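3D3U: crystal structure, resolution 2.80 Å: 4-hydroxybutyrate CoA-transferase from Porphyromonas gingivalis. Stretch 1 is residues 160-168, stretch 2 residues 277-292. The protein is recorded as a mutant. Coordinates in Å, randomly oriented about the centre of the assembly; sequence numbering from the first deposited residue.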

ATOM      1  N   MET A 160       2.469 -17.600  -7.533  1.00 25.88           N
ATOM      2  CA  MET A 160       2.975 -16.234  -7.150  1.00 25.34           C
ATOM      3  C   MET A 160       3.824 -15.720  -8.293  1.00 24.46           C
ATOM      4  O   MET A 160       4.754 -16.412  -8.670  1.00 26.22           O
ATOM      5  CB  MET A 160       3.853 -16.258  -5.869  1.00 24.93           C
ATOM      6  CG  MET A 160       4.394 -14.870  -5.495  1.00 24.68           C
ATOM      7  SD  MET A 160       3.049 -13.629  -5.128  1.00 23.44           S
ATOM      8  CE  MET A 160       2.354 -14.209  -3.633  1.00 19.19           C
ATOM      9  N   PRO A 161       3.521 -14.559  -8.860  1.00 23.35           N
ATOM     10  CA  PRO A 161       4.352 -13.941  -9.896  1.00 22.79           C
ATOM     11  C   PRO A 161       5.764 -13.542  -9.459  1.00 22.30           C
ATOM     12  O   PRO A 161       6.017 -13.298  -8.293  1.00 23.57           O
ATOM     13  CB  PRO A 161       3.583 -12.644 -10.232  1.00 21.47           C
ATOM     14  CG  PRO A 161       2.707 -12.453  -9.204  1.00 19.58           C
ATOM     15  CD  PRO A 161       2.343 -13.733  -8.589  1.00 23.05           C
ATOM     16  N   PHE A 162       6.643 -13.423 -10.422  1.00 21.22           N
ATOM     17  CA  PHE A 162       7.990 -13.112 -10.156  1.00 21.01           C
ATOM     18  C   PHE A 162       8.165 -11.721 -10.615  1.00 20.93           C
ATOM     19  O   PHE A 162       8.050 -11.464 -11.814  1.00 21.80           O
ATOM     20  CB  PHE A 162       8.921 -14.006 -10.996  1.00 20.75           C
ATOM     21  CG  PHE A 162      10.379 -13.971 -10.540  1.00 19.93           C
ATOM     22  CD1 PHE A 162      11.261 -12.980 -11.003  1.00 17.51           C
ATOM     23  CD2 PHE A 162      10.861 -14.907  -9.644  1.00 17.17           C
ATOM     24  CE1 PHE A 162      12.585 -12.925 -10.595  1.00 13.11           C
ATOM     25  CE2 PHE A 162      12.196 -14.849  -9.239  1.00 15.14           C
ATOM     26  CZ  PHE A 162      13.042 -13.844  -9.726  1.00 15.27           C
ATOM     27  N   ILE A 163       8.543 -10.866  -9.674  1.00 20.22           N
ATOM     28  CA  ILE A 163       8.771  -9.451  -9.872  1.00 19.54           C
ATOM     29  C   ILE A 163      10.083  -9.045  -9.191  1.00 19.75           C
ATOM     30  O   ILE A 163      10.463  -9.549  -8.087  1.00 21.15           O
ATOM     31  CB  ILE A 163       7.632  -8.725  -9.186  1.00 20.43           C
ATOM     32  CG1 ILE A 163       6.299  -9.295  -9.634  1.00 19.47           C
ATOM     33  CG2 ILE A 163       7.746  -7.191  -9.322  1.00 20.22           C
ATOM     34  CD1 ILE A 163       5.258  -8.503  -9.064  1.00 21.66           C
ATOM     35  N   GLY A 164      10.746  -8.074  -9.797  1.00 18.95           N
ATOM     36  CA  GLY A 164      12.166  -7.847  -9.548  1.00 18.83           C
ATOM     37  C   GLY A 164      12.282  -6.610  -8.750  1.00 19.30           C
ATOM     38  O   GLY A 164      11.349  -6.294  -8.038  1.00 20.68           O
ATOM     39  N   GLY A 165      13.377  -5.876  -8.906  1.00 19.83           N
ATOM     40  CA  GLY A 165      13.738  -4.866  -7.938  1.00 21.72           C
ATOM     41  C   GLY A 165      14.351  -5.532  -6.717  1.00 23.35           C
ATOM     42  O   GLY A 165      14.877  -6.648  -6.790  1.00 24.93           O
ATOM     43  N   GLU A 166      14.316  -4.891  -5.567  1.00 24.18           N
ATOM     44  CA  GLU A 166      14.983  -5.483  -4.392  1.00 24.79           C
ATOM     45  C   GLU A 166      14.006  -6.395  -3.720  1.00 24.31           C
ATOM     46  O   GLU A 166      13.704  -6.199  -2.536  1.00 24.49           O
ATOM     47  CB  GLU A 166      15.255  -4.422  -3.377  1.00 24.54           C
ATOM     48  CG  GLU A 166      16.656  -4.126  -3.039  1.00 29.30           C
ATOM     49  CD  GLU A 166      16.641  -3.442  -1.683  1.00 42.20           C
ATOM     50  OE1 GLU A 166      16.036  -4.002  -0.685  1.00 41.81           O
ATOM     51  OE2 GLU A 166      17.191  -2.302  -1.629  1.00 49.52           O
ATOM     52  N   ASN A 167      13.530  -7.392  -4.466  1.00 23.27           N
ATOM     53  CA  ASN A 167      12.406  -8.200  -4.084  1.00 21.97           C
ATOM     54  C   ASN A 167      12.750  -9.673  -4.065  1.00 22.25           C
ATOM     55  O   ASN A 167      11.888 -10.522  -4.321  1.00 25.00           O
ATOM     56  CB  ASN A 167      11.316  -8.005  -5.126  1.00 21.48           C
ATOM     57  CG  ASN A 167       9.974  -8.282  -4.564  1.00 21.78           C
ATOM     58  OD1 ASN A 167       9.829  -8.460  -3.312  1.00 15.30           O
ATOM     59  ND2 ASN A 167       8.975  -8.365  -5.449  1.00 19.59           N
ATOM     60  N   LEU A 168      13.993 -10.035  -3.805  1.00 21.23           N
ATOM     61  CA  LEU A 168      14.360 -11.449  -3.928  1.00 20.24           C
ATOM     62  C   LEU A 168      14.744 -12.013  -2.587  1.00 19.92           C
ATOM     63  O   LEU A 168      15.142 -11.258  -1.697  1.00 17.81           O
ATOM     64  CB  LEU A 168      15.522 -11.633  -4.885  1.00 19.14           C
ATOM     65  CG  LEU A 168      15.218 -11.720  -6.366  1.00 20.97           C
ATOM     66  CD1 LEU A 168      14.024 -10.862  -6.774  1.00 16.95           C
ATOM     67  CD2 LEU A 168      16.514 -11.393  -7.161  1.00 19.33           C
ATOM     68  N   LEU A 277      -4.086  -8.631 -13.446  1.00 18.22           N
ATOM     69  CA  LEU A 277      -2.954  -7.941 -12.849  1.00 16.53           C
ATOM     70  C   LEU A 277      -1.864  -8.933 -12.691  1.00 16.06           C
ATOM     71  O   LEU A 277      -0.749  -8.722 -13.227  1.00 16.46           O
ATOM     72  CB  LEU A 277      -3.291  -7.411 -11.472  1.00 16.16           C
ATOM     73  CG  LEU A 277      -3.000  -5.945 -11.255  1.00 15.16           C
ATOM     74  CD1 LEU A 277      -3.081  -5.591  -9.845  1.00 17.02           C
ATOM     75  CD2 LEU A 277      -1.644  -5.582 -11.729  1.00 16.92           C
ATOM     76  N   TYR A 278      -2.175 -10.020 -11.973  1.00 15.30           N
ATOM     77  CA  TYR A 278      -1.117 -10.982 -11.584  1.00 15.45           C
ATOM     78  C   TYR A 278      -0.439 -11.517 -12.784  1.00 15.56           C
ATOM     79  O   TYR A 278       0.801 -11.373 -12.884  1.00 16.38           O
ATOM     80  CB  TYR A 278      -1.585 -12.080 -10.636  1.00 15.72           C
ATOM     81  CG  TYR A 278      -2.288 -11.482  -9.427  1.00 17.05           C
ATOM     82  CD1 TYR A 278      -1.838 -10.293  -8.859  1.00 17.34           C
ATOM     83  CD2 TYR A 278      -3.431 -12.060  -8.879  1.00 17.74           C
ATOM     84  CE1 TYR A 278      -2.494  -9.692  -7.792  1.00 16.03           C
ATOM     85  CE2 TYR A 278      -4.096 -11.457  -7.782  1.00 18.64           C
ATOM     86  CZ  TYR A 278      -3.618 -10.256  -7.257  1.00 18.08           C
ATOM     87  OH  TYR A 278      -4.231  -9.627  -6.172  1.00 19.49           O
ATOM     88  N   ASP A 279      -1.197 -12.036 -13.745  1.00 14.29           N
ATOM     89  CA  ASP A 279      -0.503 -12.408 -14.983  1.00 15.43           C
ATOM     90  C   ASP A 279       0.267 -11.347 -15.731  1.00 15.57           C
ATOM     91  O   ASP A 279       1.193 -11.701 -16.410  1.00 15.70           O
ATOM     92  CB  ASP A 279      -1.346 -13.146 -16.041  1.00 16.49           C
ATOM     93  CG  ASP A 279      -2.266 -14.139 -15.466  1.00 17.79           C
ATOM     94  OD1 ASP A 279      -2.021 -14.551 -14.324  1.00 25.20           O
ATOM     95  OD2 ASP A 279      -3.293 -14.537 -16.066  1.00 19.97           O
ATOM     96  N   PHE A 280      -0.129 -10.082 -15.673  1.00 16.66           N
ATOM     97  CA  PHE A 280       0.637  -9.001 -16.337  1.00 18.00           C
ATOM     98  C   PHE A 280       1.950  -8.721 -15.584  1.00 19.52           C
ATOM     99  O   PHE A 280       3.047  -8.556 -16.202  1.00 20.25           O
ATOM    100  CB  PHE A 280      -0.200  -7.729 -16.375  1.00 16.57           C
ATOM    101  CG  PHE A 280       0.512  -6.480 -16.900  1.00 17.15           C
ATOM    102  CD1 PHE A 280       0.707  -6.271 -18.290  1.00 15.85           C
ATOM    103  CD2 PHE A 280       0.871  -5.422 -16.015  1.00 14.88           C
ATOM    104  CE1 PHE A 280       1.334  -5.070 -18.802  1.00 12.59           C
ATOM    105  CE2 PHE A 280       1.482  -4.229 -16.549  1.00 13.11           C
ATOM    106  CZ  PHE A 280       1.700  -4.074 -17.968  1.00 10.98           C
ATOM    107  N   VAL A 281       1.884  -8.653 -14.259  1.00 20.51           N
ATOM    108  CA  VAL A 281       3.132  -8.302 -13.559  1.00 21.31           C
ATOM    109  C   VAL A 281       4.151  -9.443 -13.480  1.00 21.83           C
ATOM    110  O   VAL A 281       5.382  -9.242 -13.243  1.00 22.34           O
ATOM    111  CB  VAL A 281       2.858  -7.665 -12.206  1.00 22.52           C
ATOM    112  CG1 VAL A 281       1.811  -6.508 -12.432  1.00 18.73           C
ATOM    113  CG2 VAL A 281       2.451  -8.754 -11.127  1.00 19.22           C
ATOM    114  N   ASN A 282       3.666 -10.650 -13.725  1.00 21.58           N
ATOM    115  CA  ASN A 282       4.575 -11.737 -13.651  1.00 21.12           C
ATOM    116  C   ASN A 282       5.677 -11.532 -14.679  1.00 20.32           C
ATOM    117  O   ASN A 282       5.410 -11.326 -15.846  1.00 18.36           O
ATOM    118  CB  ASN A 282       3.804 -12.996 -13.856  1.00 21.67           C
ATOM    119  CG  ASN A 282       4.622 -14.220 -13.565  1.00 24.98           C
ATOM    120  OD1 ASN A 282       5.699 -14.160 -12.979  1.00 27.72           O
ATOM    121  ND2 ASN A 282       4.102 -15.364 -13.975  1.00 30.49           N
ATOM    122  N   ASN A 283       6.921 -11.505 -14.200  1.00 21.35           N
ATOM    123  CA  ASN A 283       8.112 -11.598 -15.073  1.00 21.64           C
ATOM    124  C   ASN A 283       8.058 -10.449 -16.000  1.00 21.37           C
ATOM    125  O   ASN A 283       8.055 -10.647 -17.193  1.00 21.24           O
ATOM    126  CB  ASN A 283       8.073 -12.854 -15.935  1.00 21.22           C
ATOM    127  CG  ASN A 283       8.818 -13.956 -15.322  1.00 23.97           C
ATOM    128  OD1 ASN A 283       9.981 -13.792 -14.958  1.00 25.59           O
ATOM    129  ND2 ASN A 283       8.167 -15.108 -15.162  1.00 27.16           N
ATOM    130  N   ASN A 284       7.937  -9.250 -15.479  1.00 20.78           N
ATOM    131  CA  ASN A 284       7.861  -8.160 -16.398  1.00 20.26           C
ATOM    132  C   ASN A 284       8.927  -7.128 -15.987  1.00 19.95           C
ATOM    133  O   ASN A 284       8.908  -6.584 -14.898  1.00 20.24           O
ATOM    134  CB  ASN A 284       6.395  -7.691 -16.530  1.00 19.15           C
ATOM    135  CG  ASN A 284       6.261  -6.362 -17.138  1.00 19.36           C
ATOM    136  OD1 ASN A 284       7.239  -5.637 -17.342  1.00 19.39           O
ATOM    137  ND2 ASN A 284       5.040  -5.993 -17.411  1.00 14.70           N
ATOM    138  N   PRO A 285       9.879  -6.919 -16.880  1.00 19.63           N
ATOM    139  CA  PRO A 285      11.020  -6.066 -16.628  1.00 19.08           C
ATOM    140  C   PRO A 285      10.582  -4.718 -16.107  1.00 17.46           C
ATOM    141  O   PRO A 285      11.236  -4.102 -15.354  1.00 15.51           O
ATOM    142  CB  PRO A 285      11.600  -5.830 -18.050  1.00 19.35           C
ATOM    143  CG  PRO A 285      11.200  -7.044 -18.827  1.00 19.73           C
ATOM    144  CD  PRO A 285       9.881  -7.437 -18.260  1.00 19.88           C
ATOM    145  N   VAL A 286       9.473  -4.220 -16.536  1.00 18.11           N
ATOM    146  CA  VAL A 286       9.304  -2.807 -16.313  1.00 18.88           C
ATOM    147  C   VAL A 286       8.626  -2.487 -14.939  1.00 19.56           C
ATOM    148  O   VAL A 286       8.347  -1.288 -14.571  1.00 19.16           O
ATOM    149  CB  VAL A 286       8.574  -2.181 -17.454  1.00 17.80           C
ATOM    150  CG1 VAL A 286       7.058  -2.381 -17.292  1.00 14.90           C
ATOM    151  CG2 VAL A 286       8.854  -0.798 -17.340  1.00 22.40           C
ATOM    152  N   ILE A 287       8.374  -3.577 -14.207  1.00 19.67           N
ATOM    153  CA  ILE A 287       7.783  -3.516 -12.894  1.00 19.63           C
ATOM    154  C   ILE A 287       8.762  -4.021 -11.887  1.00 20.46           C
ATOM    155  O   ILE A 287       9.429  -5.040 -12.145  1.00 20.38           O
ATOM    156  CB  ILE A 287       6.524  -4.314 -12.869  1.00 19.75           C
ATOM    157  CG1 ILE A 287       5.351  -3.367 -13.166  1.00 20.96           C
ATOM    158  CG2 ILE A 287       6.285  -4.950 -11.515  1.00 17.28           C
ATOM    159  CD1 ILE A 287       4.465  -3.780 -14.356  1.00 24.41           C
ATOM    160  N   GLU A 288       8.856  -3.281 -10.765  1.00 20.61           N
ATOM    161  CA  GLU A 288       9.784  -3.587  -9.703  1.00 21.85           C
ATOM    162  C   GLU A 288       9.331  -3.294  -8.261  1.00 23.03           C
ATOM    163  O   GLU A 288       8.731  -2.196  -7.974  1.00 24.21           O
ATOM    164  CB  GLU A 288      11.070  -2.875  -9.986  1.00 21.66           C
ATOM    165  CG  GLU A 288      11.748  -3.501 -11.188  1.00 24.90           C
ATOM    166  CD  GLU A 288      12.992  -2.727 -11.573  1.00 30.70           C
ATOM    167  OE1 GLU A 288      13.101  -1.577 -11.117  1.00 33.39           O
ATOM    168  OE2 GLU A 288      13.867  -3.260 -12.308  1.00 32.76           O
ATOM    169  N   CYS A 289       9.630  -4.213  -7.324  1.00 21.66           N
ATOM    170  CA  CYS A 289       9.211  -3.938  -5.971  1.00 20.15           C
ATOM    171  C   CYS A 289      10.311  -3.512  -5.099  1.00 18.95           C
ATOM    172  O   CYS A 289      11.448  -3.864  -5.326  1.00 17.72           O
ATOM    173  CB  CYS A 289       8.497  -5.136  -5.419  1.00 21.24           C
ATOM    174  SG  CYS A 289       6.841  -5.243  -6.182  1.00 22.83           S
ATOM    175  N   TYR A 290       9.974  -2.700  -4.125  1.00 18.51           N
ATOM    176  CA  TYR A 290      10.886  -2.418  -3.060  1.00 18.88           C
ATOM    177  C   TYR A 290      10.135  -2.287  -1.771  1.00 19.72           C
ATOM    178  O   TYR A 290       8.937  -1.983  -1.713  1.00 21.00           O
ATOM    179  CB  TYR A 290      11.511  -1.087  -3.266  1.00 19.02           C
ATOM    180  CG  TYR A 290      12.307  -1.006  -4.502  1.00 21.48           C
ATOM    181  CD1 TYR A 290      13.716  -1.236  -4.522  1.00 20.93           C
ATOM    182  CD2 TYR A 290      11.668  -0.693  -5.694  1.00 23.93           C
ATOM    183  CE1 TYR A 290      14.435  -1.167  -5.723  1.00 17.77           C
ATOM    184  CE2 TYR A 290      12.358  -0.620  -6.874  1.00 21.10           C
ATOM    185  CZ  TYR A 290      13.704  -0.850  -6.882  1.00 19.81           C
ATOM    186  OH  TYR A 290      14.197  -0.744  -8.129  1.00 21.44           O
ATOM    187  N   PRO A 291      10.851  -2.449  -0.696  1.00 20.01           N
ATOM    188  CA  PRO A 291      10.219  -2.381   0.595  1.00 20.30           C
ATOM    189  C   PRO A 291       9.784  -0.950   0.909  1.00 21.41           C
ATOM    190  O   PRO A 291      10.224   0.029   0.264  1.00 20.94           O
ATOM    191  CB  PRO A 291      11.344  -2.818   1.548  1.00 21.40           C
ATOM    192  CG  PRO A 291      12.663  -2.893   0.751  1.00 18.50           C
ATOM    193  CD  PRO A 291      12.323  -2.642  -0.650  1.00 19.81           C
ATOM    194  N   VAL A 292       8.956  -0.803   1.932  1.00 22.37           N
ATOM    195  CA  VAL A 292       8.486   0.528   2.307  1.00 23.05           C
ATOM    196  C   VAL A 292       9.488   1.360   3.075  1.00 24.39           C
ATOM    197  O   VAL A 292       9.356   2.599   3.151  1.00 25.16           O
ATOM    198  CB  VAL A 292       7.379   0.410   3.305  1.00 23.65           C
ATOM    199  CG1 VAL A 292       6.050   0.417   2.610  1.00 24.45           C
ATOM    200  CG2 VAL A 292       7.610  -0.831   4.232  1.00 20.96           C
TER

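Stretch 1 runs alongside stretch 2 from the end of a helix, past a turn, to a short strand. Together the two bury 647 Å² of surface, both sides summed.

Met160 points away and makes no contact. Contact begins at Pro161, which is buried and whose CA-to-CB bond points toward the other stretch. Its CB lies 3.6 Å from Asn282 CB and 4.1 Å from Val281 CG2. The compact, apolar ring packs closely where the helix ends.

Phe162 is held by its backbone. Its N donates to Asn282 OD1 at 2.8 Å, nearly straight at 167°. Asn282 is the first residue to leave the helical conformation, and with chi1 in t its carboxamide reaches stretch 1. Phe162 O in turn accepts from Asn283 N at 2.6 Å. Both backbone polar groups of Phe162 are thus satisfied by consecutive asparagines, one through its side chain and one through its main chain. The Phe162 side chain sets off sideways and its end leads away; the residue as a whole is partly exposed.

Ile163 is buried and links the helix to the strand. Its CD1 lies 3.5 Å from Val281 CG2. Its CG2 lies 3.5 Å from Ile287 CG2 and 3.8 Å from Cys289 SG. A branched side chain suits this place because its two ends reach different apolar neighbours.

At Gly164 the backbone takes over again. Its O accepts from Cys289 N at 2.8 Å and 166°, the best-formed bond of the short parallel pairing. The same Gly164 O lies 3.5 Å from Glu288 CA, a CA-H...O contact.

Gly165 pairs with Cys289. Its phi of 78° favours glycine, and the close packing leaves no space for a side chain: an ideal CB would sit 2.5 Å from Cys289 O, a clash. The bare Gly165 CA approaches Cys289 O at 3.6 Å.

Glu166 N donates to Cys289 O at 3.1 Å. This bond is weak, bent to 122°. Cys289 is therefore bonded to stretch 1 through both its N and its O. Glu166 is exposed, yet its side chain lies against stretch 2 at both ends: CB is 3.7 Å from Tyr290 CD1, and OE1 is 3.8 Å from Pro291 CG.

Asn167 is buried and points toward stretch 2. Its ND2 packs 3.3 Å from Cys289 CB and makes a weak hydrogen bond back to Ile163 O at 3.3 Å. The amide thus braces the bend of its own stretch; ND2 is also bonded elsewhere in the structure. Leu168 makes no contact.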